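Protein angel homolog 2 (Homo sapiens, PDB 6RW0) acts as a 2',3'-cyclic phosphatase within the CCR4/nocturin family of deadenylase relatives and probably binds 3' untranslated regions of messenger RNA. Local coordinates at residues Gly172-Leu177 with Ala215-Val220; Asn291-Val296 with Gln331-Leu336; Asn154-Phe159 with Ala211-Glu216; Ser149-Asn154 with Leu176-Ile181. One frame throughout, in Å; residues are numbered along the deposited sequence.

How the contacts relate
Following the chain, strand 148-157 supplies first the 149-154 segment of contact 4 and then the 154-159 segment of contact 3, which share N154. Strand 171-179 returns antiparallel to it and closes contact 4, the shortest loop of the set, after contact 3 has opened, so contacts 3 and 4 cross. Its residues 172-177, two of which also belong to contact 4, open contact 1. Helix 203-220 then closes contact 3 with residues 211-216 and contact 1 with residues 215-220, on overlapping turns. Contact 2 follows in series and joins two later loops beside that helix, where Y294 hydrogen-bonds E216. Together they tie sheet edge, helix and loops.

Contact 1 of 4, residues Gly172-Leu177 with Ala215-Val220; sequences GLVLLL and AEISSV. With K (potassium ion), chain C.
E216, which lays its CG against CG2 of V174 at 3.9 Å, has its carboxylate oxygen OE1 gripped from outside this pair of segments: the hydroxyl of Y294 and a bound water both hydrogen-bond to it. The acid thus gives the strand only its aliphatic part and turns its polar end elsewhere. V174 is central to the packing. Its CG1 lies anti to the backbone N (chi1 -178°) and meets V220 CG1 at 4.0 Å, while CG2, on the backbone N side, also reaches I217 CG1 at 4.1 Å. The V174 and I217 side chains cross at about a right angle, whereas V174 and V220 run past each other in opposite senses. V220 CG1 is shared, since it also touches L176 CB at 3.9 Å. No hydrogen bond links the two segments, so the interface is apolar and rests on two strand side chains against one helix side. One residue before V220, the helix end holds a potassium ion through S219 O at 2.7 Å and S219 OG at 3.0 Å, with a water at 2.7 Å from the metal. Geometrically, strand and helix axes approach to 9.2 Å and run almost parallel, 12° apart. The same helix, 203-220, connects the parallel strands 189-195 and 231-236 in a beta-alpha-beta crossover. I217 and V174 both touch A192 of strand 189-195, and strand 148-157 flanks strand 171-179 on its other edge, with E216 and V220 reaching N154.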
loop_
_atom_site.group_PDB
_atom_site.type_symbol
_atom_site.label_atom_id
_atom_site.label_comp_id
_atom_site.label_asym_id
_atom_site.label_seq_id
_atom_site.Cartn_x
_atom_site.Cartn_y
_atom_site.Cartn_z
ATOM N N GLY A 172 -2.332 9.446 -1.995
ATOM C CA GLY A 172 -2.618 8.632 -0.832
ATOM C C GLY A 172 -3.927 9.076 -0.210
ATOM O O GLY A 172 -4.519 10.083 -0.610
ATOM N N LEU A 173 -4.362 8.322 0.795
ATOM C CA LEU A 173 -5.616 8.617 1.477
ATOM C C LEU A 173 -5.493 8.123 2.908
ATOM O O LEU A 173 -4.980 7.024 3.138
ATOM C CB LEU A 173 -6.804 7.952 0.780
ATOM C CG LEU A 173 -8.184 8.277 1.345
ATOM C CD1 LEU A 173 -8.530 9.736 1.264
ATOM C CD2 LEU A 173 -9.217 7.435 0.579
ATOM N N VAL A 174 -5.925 8.947 3.859
ATOM C CA VAL A 174 -5.850 8.623 5.282
ATOM C C VAL A 174 -7.226 8.858 5.880
ATOM O O VAL A 174 -7.776 9.962 5.765
ATOM C CB VAL A 174 -4.792 9.469 6.012
ATOM C CG1 VAL A 174 -4.721 9.075 7.474
ATOM C CG2 VAL A 174 -3.426 9.320 5.328
ATOM N N LEU A 175 -7.799 7.832 6.498
ATOM C CA LEU A 175 -9.055 7.982 7.214
ATOM C C LEU A 175 -8.789 7.866 8.705
ATOM O O LEU A 175 -7.904 7.125 9.139
ATOM C CB LEU A 175 -10.085 6.913 6.829
ATOM C CG LEU A 175 -10.489 6.761 5.363
ATOM C CD1 LEU A 175 -11.736 5.874 5.240
ATOM C CD2 LEU A 175 -10.709 8.074 4.653
ATOM N N LEU A 176 -9.571 8.588 9.492
ATOM C CA LEU A 176 -9.598 8.394 10.931
ATOM C C LEU A 176 -10.959 7.798 11.265
ATOM O O LEU A 176 -11.990 8.385 10.922
ATOM C CB LEU A 176 -9.363 9.705 11.667
ATOM C CG LEU A 176 -9.108 9.495 13.159
ATOM C CD1 LEU A 176 -7.800 8.766 13.467
ATOM C CD2 LEU A 176 -9.128 10.844 13.865
ATOM N N LEU A 177 -10.937 6.614 11.861
ATOM C CA LEU A 177 -12.149 5.813 12.126
ATOM C C LEU A 177 -12.360 5.616 13.624
ATOM O O LEU A 177 -11.403 5.447 14.308
ATOM C CB LEU A 177 -12.010 4.438 11.469
ATOM C CG LEU A 177 -11.763 4.413 9.968
ATOM C CD1 LEU A 177 -11.651 2.982 9.493
ATOM C CD2 LEU A 177 -12.862 5.123 9.210
ATOM N N ALA A 215 3.769 12.320 6.852
ATOM C CA ALA A 215 3.410 13.589 7.480
ATOM C C ALA A 215 1.903 13.700 7.678
ATOM O O ALA A 215 1.444 14.174 8.716
ATOM C CB ALA A 215 3.928 14.758 6.647
ATOM N N GLU A 216 1.110 13.269 6.694
ATOM C CA GLU A 216 -0.336 13.310 6.881
ATOM C C GLU A 216 -0.749 12.407 8.039
ATOM O O GLU A 216 -1.571 12.793 8.878
ATOM C CB GLU A 216 -1.057 12.915 5.594
ATOM C CG GLU A 216 -2.554 13.123 5.675
ATOM C CD GLU A 216 -2.959 14.573 5.578
ATOM O OE1 GLU A 216 -2.156 15.412 5.107
ATOM O OE2 GLU A 216 -4.096 14.882 5.969
ATOM N N ILE A 217 -0.175 11.204 8.110
ATOM C CA ILE A 217 -0.481 10.297 9.215
ATOM C C ILE A 217 -0.107 10.924 10.548
ATOM O O ILE A 217 -0.857 10.826 11.533
ATOM C CB ILE A 217 0.222 8.943 9.017
ATOM C CG1 ILE A 217 -0.313 8.256 7.767
ATOM C CG2 ILE A 217 0.034 8.083 10.259
ATOM C CD1 ILE A 217 0.488 7.020 7.365
ATOM N N SER A 218 1.054 11.569 10.610
ATOM C CA SER A 218 1.469 12.176 11.867
ATOM C C SER A 218 0.481 13.231 12.337
ATOM O O SER A 218 0.279 13.399 13.547
ATOM C CB SER A 218 2.846 12.801 11.714
ATOM O OG SER A 218 3.152 13.557 12.863
ATOM N N SER A 219 -0.146 13.949 11.416
ATOM C CA SER A 219 -1.119 14.951 11.821
ATOM C C SER A 219 -2.455 14.318 12.192
ATOM O O SER A 219 -3.079 14.716 13.188
ATOM C CB SER A 219 -1.291 15.967 10.702
ATOM O OG SER A 219 -2.094 17.030 11.158
ATOM N N VAL A 220 -2.915 13.347 11.405
ATOM C CA VAL A 220 -4.239 12.773 11.624
ATOM C C VAL A 220 -4.263 11.883 12.860
ATOM O O VAL A 220 -5.245 11.883 13.611
ATOM C CB VAL A 220 -4.674 12.014 10.359
ATOM C CG1 VAL A 220 -5.968 11.252 10.607
ATOM C CG2 VAL A 220 -4.816 12.964 9.189
HETATM K K K C . -2.804 17.247 14.031
HETATM O O HOH W 1 -4.062 17.044 16.422
#

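Contact 2 of 4, residues Asn291-Val296 with Gln331-Leu336; sequences NCVYEV and QHHFSL
N291 meets both Q331 and H333, and its side chain can be followed outward atom by atom. CB lies 3.5 Å from H333 NE2, an oblique approach to the imidazole. CG is anti to the carbonyl carbon (chi1 -63°), and the amide beyond it divides its two ends between the partners. OD1 accepts a hydrogen bond from Q331 NE2 at 2.7 Å; the N-H...O angle is 146°, and the donor sits nearly along the C=O axis, with a C=O...N angle of 172°. The two amide planes stand steeply to one another, and the bond is established for one of two deposited conformers of Q331. ND2 turns back to the histidine, 3.8 Å from H333 NE2, in plain van der Waals contact. V293 CG1 adds a further oblique contact, 4.0 Å from the neighbouring ring atom H333 CD2.

The backbones also come close: N291 CA makes a CA-H...O contact of 3.1 Å with Q331 O. A water donates to N291 O at 2.9 Å and accepts from H333 N, so it bridges the two main chains. Next to it, H332 ND1 accepts from F334 N at 3.0 Å, in the ring plane, while H332 NE2 bonds I249 O. This pattern is consistent with the proton residing on NE2 of H332. The contact therefore rests on one amide-to-amide hydrogen bond, a water bridge, a CA-H...O contact and the packing of N291 and V293 on H333, a largely polar way of joining two irregular loops at a partly exposed surface.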
loop_
_atom_site.group_PDB
_atom_site.type_symbol
_atom_site.label_atom_id
_atom_site.label_comp_id
_atom_site.label_asym_id
_atom_site.label_seq_id
_atom_site.Cartn_x
_atom_site.Cartn_y
_atom_site.Cartn_z
ATOM N N ASN A 291 12.169 14.571 9.929
ATOM C CA ASN A 291 11.435 13.592 10.750
ATOM C C ASN A 291 10.070 13.279 10.107
ATOM O O ASN A 291 9.278 12.678 10.787
ATOM C CB ASN A 291 11.298 14.082 12.186
ATOM C CG ASN A 291 12.631 14.228 12.877
ATOM O OD1 ASN A 291 13.604 13.624 12.492
ATOM N ND2 ASN A 291 12.664 15.039 13.908
ATOM N N CYS A 292 9.800 13.749 8.881
ATOM C CA CYS A 292 8.572 13.430 8.148
ATOM C C CYS A 292 7.325 13.952 8.857
ATOM O O CYS A 292 6.280 13.293 8.884
ATOM C CB CYS A 292 8.457 11.937 7.823
ATOM S SG CYS A 292 9.764 11.366 6.723
ATOM N N VAL A 293 7.432 15.143 9.441
ATOM C CA VAL A 293 6.270 15.833 9.991
ATOM C C VAL A 293 6.109 17.177 9.296
ATOM O O VAL A 293 7.076 17.786 8.838
ATOM C CB VAL A 293 6.333 16.018 11.519
ATOM C CG1 VAL A 293 6.454 14.668 12.191
ATOM C CG2 VAL A 293 7.468 16.927 11.917
ATOM N N TYR A 294 4.870 17.643 9.209
ATOM C CA TYR A 294 4.658 18.980 8.687
ATOM C C TYR A 294 5.350 20.003 9.583
ATOM O O TYR A 294 5.389 19.859 10.807
ATOM C CB TYR A 294 3.166 19.288 8.657
ATOM C CG TYR A 294 2.366 18.523 7.632
ATOM C CD1 TYR A 294 2.753 18.486 6.307
ATOM C CD2 TYR A 294 1.200 17.854 7.990
ATOM C CE1 TYR A 294 2.016 17.805 5.366
ATOM C CE2 TYR A 294 0.451 17.174 7.045
ATOM C CZ TYR A 294 0.870 17.154 5.739
ATOM O OH TYR A 294 0.167 16.483 4.759
ATOM N N GLU A 295 5.867 21.065 8.965
ATOM C CA GLU A 295 6.517 22.152 9.679
ATOM C C GLU A 295 6.087 23.487 9.082
ATOM O O GLU A 295 5.719 23.586 7.906
ATOM C CB GLU A 295 8.048 21.990 9.678
ATOM C CG GLU A 295 8.665 22.075 8.299
ATOM C CD GLU A 295 10.156 21.793 8.275
ATOM O OE1 GLU A 295 10.755 21.579 9.351
ATOM O OE2 GLU A 295 10.726 21.787 7.164
ATOM N N VAL A 296 6.102 24.507 9.926
ATOM C CA VAL A 296 5.846 25.862 9.470
ATOM C C VAL A 296 7.042 26.303 8.644
ATOM O O VAL A 296 8.177 26.307 9.138
ATOM C CB VAL A 296 5.643 26.796 10.666
ATOM C CG1 VAL A 296 5.493 28.223 10.178
ATOM C CG2 VAL A 296 4.445 26.359 11.498
ATOM N N GLN A 331 14.113 10.395 9.410
ATOM C CA GLN A 331 13.514 9.711 10.544
ATOM C C GLN A 331 12.000 9.826 10.436
ATOM O O GLN A 331 11.479 10.698 9.739
ATOM C CB GLN A 331 13.983 10.323 11.874
ATOM C CG GLN A 331 15.489 10.196 12.151
ATOM C CD GLN A 331 16.360 11.292 11.513
ATOM O OE1 GLN A 331 17.542 11.068 11.250
ATOM N NE2 GLN A 331 15.794 12.477 11.301
ATOM N N HIS A 332 11.292 8.923 11.117
ATOM C CA HIS A 332 9.880 9.115 11.424
ATOM C C HIS A 332 9.679 8.686 12.871
ATOM O O HIS A 332 10.546 8.041 13.472
ATOM C CB HIS A 332 8.923 8.423 10.442
ATOM C CG HIS A 332 8.924 6.935 10.531
ATOM N ND1 HIS A 332 8.495 6.251 11.649
ATOM C CD2 HIS A 332 9.279 5.995 9.626
ATOM C CE1 HIS A 332 8.602 4.950 11.432
ATOM N NE2 HIS A 332 9.080 4.770 10.215
ATOM N N HIS A 333 8.529 9.059 13.442
ATOM C CA HIS A 333 8.283 8.864 14.865
ATOM C C HIS A 333 7.346 7.704 15.173
ATOM O O HIS A 333 6.875 7.592 16.313
ATOM C CB HIS A 333 7.705 10.139 15.478
ATOM C CG HIS A 333 8.628 11.311 15.414
ATOM N ND1 HIS A 333 9.937 11.243 15.830
ATOM C CD2 HIS A 333 8.427 12.583 14.995
ATOM C CE1 HIS A 333 10.505 12.429 15.679
ATOM N NE2 HIS A 333 9.612 13.255 15.171
ATOM N N PHE A 334 7.078 6.837 14.206
ATOM C CA PHE A 334 6.174 5.719 14.425
ATOM C C PHE A 334 6.960 4.465 14.802
ATOM O O PHE A 334 8.179 4.392 14.651
ATOM C CB PHE A 334 5.319 5.448 13.188
ATOM C CG PHE A 334 4.611 6.660 12.656
ATOM C CD1 PHE A 334 3.722 7.375 13.444
ATOM C CD2 PHE A 334 4.832 7.084 11.362
ATOM C CE1 PHE A 334 3.071 8.502 12.944
ATOM C CE2 PHE A 334 4.178 8.203 10.854
ATOM C CZ PHE A 334 3.303 8.916 11.652
ATOM N N SER A 335 6.236 3.465 15.299
ATOM C CA SER A 335 6.778 2.140 15.592
ATOM C C SER A 335 5.931 1.158 14.789
ATOM O O SER A 335 4.867 0.719 15.242
ATOM C CB SER A 335 6.729 1.857 17.076
ATOM O OG SER A 335 7.234 0.565 17.354
ATOM N N LEU A 336 6.397 0.830 13.584
ATOM C CA LEU A 336 5.623 0.046 12.635
ATOM C C LEU A 336 6.246 -1.318 12.393
ATOM O O LEU A 336 7.461 -1.439 12.210
ATOM C CB LEU A 336 5.550 0.759 11.289
ATOM C CG LEU A 336 4.914 2.138 11.354
ATOM C CD1 LEU A 336 5.052 2.872 10.023
ATOM C CD2 LEU A 336 3.449 2.020 11.742
HETATM O O HOH W 2 7.076 11.152 12.017
#

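Contact 3 of 4, residues Asn154-Phe159 with Ala211-Glu216; sequences NPVEFF and AMLLAE
F158 and M212 pass each other in opposite directions. CB of M212 approaches the phenyl obliquely, 3.8 Å from F158 CD1, and SD makes a Met-aromatic contact 5.2 Å from the F158 ring centroid, 67° off the ring normal. A bend at chi3 (82°) brings the methyl CE back to the strand end, where it lies 3.5 Å from E157 O. Farther along the ring, F158 CZ meets L213 CB at 4.3 Å.

V156 shows the same sliding relation with E216: its CG2 runs alongside the acid's aliphatic stem, 3.7 Å from E216 CG. N154 instead stands at about a right angle to that side chain, and its CB, not its amide, touches E216 OE2 at 3.3 Å. No direct hydrogen bond spans the segments, but a water donates to P155 O at 2.8 Å and to E216 OE1, which also bonds Y294 OH, at 2.9 Å, linking the strand backbone to the helix through the acid.

The two axes run antiparallel at 159°, so successive helix turns follow the strand backward, from E216 at N154 to M212 at F158. Helix 203-220 thus packs on a face of the sheet: strand 148-157 lies under M212 and E216, while L213 reaches T194 of strand 189-195 and M233 of strand 231-236.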
loop_
_atom_site.group_PDB
_atom_site.type_symbol
_atom_site.label_atom_id
_atom_site.label_comp_id
_atom_site.label_asym_id
_atom_site.label_seq_id
_atom_site.Cartn_x
_atom_site.Cartn_y
_atom_site.Cartn_z
ATOM N N ASN A 154 -8.879 12.364 4.684
ATOM C CA ASN A 154 -7.673 13.174 4.528
ATOM C C ASN A 154 -6.924 12.717 3.289
ATOM O O ASN A 154 -6.025 11.866 3.364
ATOM C CB ASN A 154 -6.836 13.080 5.796
ATOM C CG ASN A 154 -7.663 13.370 7.042
ATOM O OD1 ASN A 154 -7.839 14.520 7.411
ATOM N ND2 ASN A 154 -8.196 12.328 7.667
ATOM N N PRO A 155 -7.270 13.259 2.127
ATOM C CA PRO A 155 -6.555 12.895 0.900
ATOM C C PRO A 155 -5.166 13.506 0.874
ATOM O O PRO A 155 -4.905 14.549 1.472
ATOM C CB PRO A 155 -7.434 13.492 -0.205
ATOM C CG PRO A 155 -8.055 14.740 0.447
ATOM C CD PRO A 155 -8.317 14.278 1.883
ATOM N N VAL A 156 -4.274 12.871 0.112
ATOM C CA VAL A 156 -2.919 13.362 -0.096
ATOM C C VAL A 156 -2.644 13.341 -1.595
ATOM O O VAL A 156 -2.784 12.289 -2.239
ATOM C CB VAL A 156 -1.887 12.489 0.635
ATOM C CG1 VAL A 156 -0.514 13.107 0.556
ATOM C CG2 VAL A 156 -2.281 12.269 2.094
ATOM N N GLU A 157 -2.260 14.484 -2.154
ATOM C CA GLU A 157 -1.801 14.567 -3.539
ATOM C C GLU A 157 -0.290 14.730 -3.535
ATOM O O GLU A 157 0.231 15.693 -2.949
ATOM C CB GLU A 157 -2.438 15.752 -4.265
ATOM C CG GLU A 157 -3.919 15.563 -4.497
ATOM C CD GLU A 157 -4.596 16.712 -5.218
ATOM O OE1 GLU A 157 -3.972 17.783 -5.424
ATOM O OE2 GLU A 157 -5.780 16.529 -5.579
ATOM N N PHE A 158 0.423 13.807 -4.182
ATOM C CA PHE A 158 1.873 13.936 -4.228
ATOM C C PHE A 158 2.337 14.903 -5.312
ATOM O O PHE A 158 3.491 15.343 -5.273
ATOM C CB PHE A 158 2.556 12.574 -4.408
ATOM C CG PHE A 158 2.222 11.558 -3.327
ATOM C CD1 PHE A 158 2.155 11.917 -1.985
ATOM C CD2 PHE A 158 2.002 10.238 -3.659
ATOM C CE1 PHE A 158 1.856 10.970 -1.009
ATOM C CE2 PHE A 158 1.714 9.305 -2.698
ATOM C CZ PHE A 158 1.627 9.674 -1.367
ATOM N N PHE A 159 1.458 15.260 -6.219
ATOM C CA PHE A 159 1.809 16.220 -7.283
ATOM C C PHE A 159 1.827 17.636 -6.691
ATOM O O PHE A 159 0.816 18.050 -6.167
ATOM C CB PHE A 159 0.798 16.182 -8.426
ATOM C CG PHE A 159 1.082 17.196 -9.496
ATOM C CD1 PHE A 159 2.202 17.085 -10.278
ATOM C CD2 PHE A 159 0.267 18.291 -9.663
ATOM C CE1 PHE A 159 2.490 18.036 -11.235
ATOM C CE2 PHE A 159 0.553 19.235 -10.631
ATOM C CZ PHE A 159 1.673 19.111 -11.400
ATOM N N ALA A 211 7.301 10.355 2.484
ATOM C CA ALA A 211 7.358 11.361 3.543
ATOM C C ALA A 211 6.058 12.154 3.615
ATOM O O ALA A 211 5.593 12.503 4.707
ATOM C CB ALA A 211 8.542 12.296 3.303
ATOM N N MET A 212 5.462 12.462 2.462
ATOM C CA MET A 212 4.200 13.193 2.447
ATOM C C MET A 212 3.084 12.372 3.082
ATOM O O MET A 212 2.272 12.910 3.841
ATOM C CB MET A 212 3.858 13.587 1.012
ATOM C CG MET A 212 4.793 14.646 0.465
ATOM S SD MET A 212 4.706 14.860 -1.327
ATOM C CE MET A 212 3.344 15.879 -1.439
ATOM N N LEU A 213 3.022 11.073 2.788
ATOM C CA LEU A 213 2.031 10.223 3.448
ATOM C C LEU A 213 2.285 10.156 4.950
ATOM O O LEU A 213 1.359 10.286 5.762
ATOM C CB LEU A 213 2.053 8.816 2.857
ATOM C CG LEU A 213 0.947 7.893 3.371
ATOM C CD1 LEU A 213 -0.413 8.369 2.891
ATOM C CD2 LEU A 213 1.219 6.472 2.930
ATOM N N LEU A 214 3.544 9.948 5.343
ATOM C CA LEU A 214 3.871 9.869 6.765
ATOM C C LEU A 214 3.539 11.168 7.490
ATOM O O LEU A 214 3.072 11.142 8.639
ATOM C CB LEU A 214 5.341 9.500 6.959
ATOM C CG LEU A 214 5.740 8.100 6.504
ATOM C CD1 LEU A 214 7.246 7.925 6.654
ATOM C CD2 LEU A 214 5.004 6.994 7.256
ATOM N N ALA A 215 3.769 12.320 6.852
ATOM C CA ALA A 215 3.410 13.589 7.480
ATOM C C ALA A 215 1.903 13.700 7.678
ATOM O O ALA A 215 1.444 14.174 8.716
ATOM C CB ALA A 215 3.928 14.758 6.647
ATOM N N GLU A 216 1.110 13.269 6.694
ATOM C CA GLU A 216 -0.336 13.310 6.881
ATOM C C GLU A 216 -0.749 12.407 8.039
ATOM O O GLU A 216 -1.571 12.793 8.878
ATOM C CB GLU A 216 -1.057 12.915 5.594
ATOM C CG GLU A 216 -2.554 13.123 5.675
ATOM C CD GLU A 216 -2.959 14.573 5.578
ATOM O OE1 GLU A 216 -2.156 15.412 5.107
ATOM O OE2 GLU A 216 -4.096 14.882 5.969
HETATM O O HOH W 3 -2.625 15.973 2.257
#

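Contact 4 of 4, residues Ser149-Asn154 with Leu176-Ile181; sequences SLLSVN and LLQPKI
L151 and S152 both pair with L176, and here the two antiparallel strands are closely pinned, with three hydrogen bonds on L176, one of them weak. L176 O accepts from L151 N at 2.8 Å and, more weakly, from S152 N at 3.3 Å, while L176 N donates to S152 O at 3.0 Å. S152 OG sits between the backbone N and the carbonyl carbon (chi1 64°) and comes within 3.3 Å of L176 CB; it also accepts from ND2 of N154. On the opposite sheet face, L150 CD1 touches L177 CD2 at 3.8 Å. The pairing stays firm at S149, with Q178 N to S149 O at 2.8 Å and S149 N to Q178 O at 2.9 Å.

The looser side is the exposed one. S149 OG brushes K180 CE at 3.3 Å, the lysine's NZ bonding H145 O instead. L151, though exposed, packs CD1 against L176 CD2 and Q178 OE1, and CD2 against Q178 CB.

The extra residue shifts the register by one, and the L151 backbone angles (phi -95°, psi -40°) accompany it, as expected of a classic beta bulge in an antiparallel sheet, here between strands 148-157 and 171-179 of a DNase I-like fold.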
loop_
_atom_site.group_PDB
_atom_site.type_symbol
_atom_site.label_atom_id
_atom_site.label_comp_id
_atom_site.label_asym_id
_atom_site.label_seq_id
_atom_site.Cartn_x
_atom_site.Cartn_y
_atom_site.Cartn_z
ATOM N N SER A 149 -17.352 4.264 12.754
ATOM C CA SER A 149 -17.815 5.551 12.264
ATOM C C SER A 149 -16.636 6.336 11.701
ATOM O O SER A 149 -15.488 6.158 12.116
ATOM C CB SER A 149 -18.445 6.394 13.376
ATOM O OG SER A 149 -19.620 5.790 13.893
ATOM N N LEU A 150 -16.929 7.229 10.770
ATOM C CA LEU A 150 -15.901 8.014 10.106
ATOM C C LEU A 150 -15.713 9.335 10.836
ATOM O O LEU A 150 -16.665 10.107 10.986
ATOM C CB LEU A 150 -16.352 8.270 8.677
ATOM C CG LEU A 150 -15.422 9.060 7.768
ATOM C CD1 LEU A 150 -14.052 8.431 7.680
ATOM C CD2 LEU A 150 -16.107 9.143 6.414
ATOM N N LEU A 151 -14.479 9.609 11.258
ATOM C CA LEU A 151 -14.173 10.886 11.888
ATOM C C LEU A 151 -13.622 11.908 10.896
ATOM O O LEU A 151 -13.964 13.093 10.981
ATOM C CB LEU A 151 -13.178 10.693 13.033
ATOM C CG LEU A 151 -13.663 9.759 14.144
ATOM C CD1 LEU A 151 -12.621 9.663 15.241
ATOM C CD2 LEU A 151 -14.979 10.247 14.704
ATOM N N SER A 152 -12.757 11.486 9.977
ATOM C CA SER A 152 -12.216 12.419 9.000
ATOM C C SER A 152 -11.678 11.678 7.786
ATOM O O SER A 152 -11.269 10.515 7.866
ATOM C CB SER A 152 -11.113 13.299 9.600
ATOM O OG SER A 152 -10.002 12.530 10.002
ATOM N N VAL A 153 -11.683 12.395 6.664
ATOM C CA VAL A 153 -11.160 11.927 5.387
ATOM C C VAL A 153 -10.066 12.895 4.970
ATOM O O VAL A 153 -10.303 14.107 4.880
ATOM C CB VAL A 153 -12.272 11.877 4.325
ATOM C CG1 VAL A 153 -11.707 11.336 3.005
ATOM C CG2 VAL A 153 -13.447 11.055 4.819
ATOM N N ASN A 154 -8.879 12.364 4.684
ATOM C CA ASN A 154 -7.673 13.174 4.528
ATOM C C ASN A 154 -6.924 12.717 3.289
ATOM O O ASN A 154 -6.025 11.866 3.364
ATOM C CB ASN A 154 -6.836 13.080 5.796
ATOM C CG ASN A 154 -7.663 13.370 7.042
ATOM O OD1 ASN A 154 -7.839 14.520 7.411
ATOM N ND2 ASN A 154 -8.196 12.328 7.667
ATOM N N LEU A 176 -9.571 8.588 9.492
ATOM C CA LEU A 176 -9.598 8.394 10.931
ATOM C C LEU A 176 -10.959 7.798 11.265
ATOM O O LEU A 176 -11.990 8.385 10.922
ATOM C CB LEU A 176 -9.363 9.705 11.667
ATOM C CG LEU A 176 -9.108 9.495 13.159
ATOM C CD1 LEU A 176 -7.800 8.766 13.467
ATOM C CD2 LEU A 176 -9.128 10.844 13.865
ATOM N N LEU A 177 -10.937 6.614 11.861
ATOM C CA LEU A 177 -12.149 5.813 12.126
ATOM C C LEU A 177 -12.360 5.616 13.624
ATOM O O LEU A 177 -11.403 5.447 14.308
ATOM C CB LEU A 177 -12.010 4.438 11.469
ATOM C CG LEU A 177 -11.763 4.413 9.968
ATOM C CD1 LEU A 177 -11.651 2.982 9.493
ATOM C CD2 LEU A 177 -12.862 5.123 9.210
ATOM N N GLN A 178 -13.603 5.631 14.080
ATOM C CA GLN A 178 -13.928 5.385 15.493
ATOM C C GLN A 178 -14.534 3.982 15.584
ATOM O O GLN A 178 -15.586 3.779 15.015
ATOM C CB GLN A 178 -14.902 6.427 16.022
ATOM C CG GLN A 178 -15.202 6.236 17.497
ATOM C CD GLN A 178 -13.963 6.349 18.340
ATOM O OE1 GLN A 178 -13.146 7.220 18.141
ATOM N NE2 GLN A 178 -13.788 5.432 19.264
ATOM N N PRO A 179 -13.904 3.020 16.276
ATOM C CA PRO A 179 -14.503 1.709 16.452
ATOM C C PRO A 179 -15.882 1.831 17.119
ATOM O O PRO A 179 -15.999 2.591 18.009
ATOM C CB PRO A 179 -13.510 0.980 17.355
ATOM C CG PRO A 179 -12.207 1.640 17.044
ATOM C CD PRO A 179 -12.571 3.093 16.847
ATOM N N LYS A 180 -16.868 1.072 16.651
ATOM C CA LYS A 180 -18.243 1.105 17.189
ATOM C C LYS A 180 -18.376 0.105 18.330
ATOM O O LYS A 180 -18.740 -1.012 18.057
ATOM C CB LYS A 180 -19.229 0.755 16.083
ATOM C CG LYS A 180 -19.636 1.929 15.229
ATOM C CD LYS A 180 -20.911 1.712 14.500
ATOM C CE LYS A 180 -21.201 2.857 13.571
ATOM N NZ LYS A 180 -22.338 2.566 12.684
ATOM N N ILE A 181 -18.079 0.521 19.552
ATOM C CA ILE A 181 -18.204 -0.310 20.784
ATOM C C ILE A 181 -18.693 0.582 21.932
ATOM O O ILE A 181 -18.637 1.809 21.764
ATOM C CB ILE A 181 -16.885 -1.019 21.136
ATOM C CG1 ILE A 181 -15.722 -0.048 21.283
ATOM C CG2 ILE A 181 -16.540 -2.100 20.140
ATOM C CD1 ILE A 181 -14.416 -0.745 21.257
#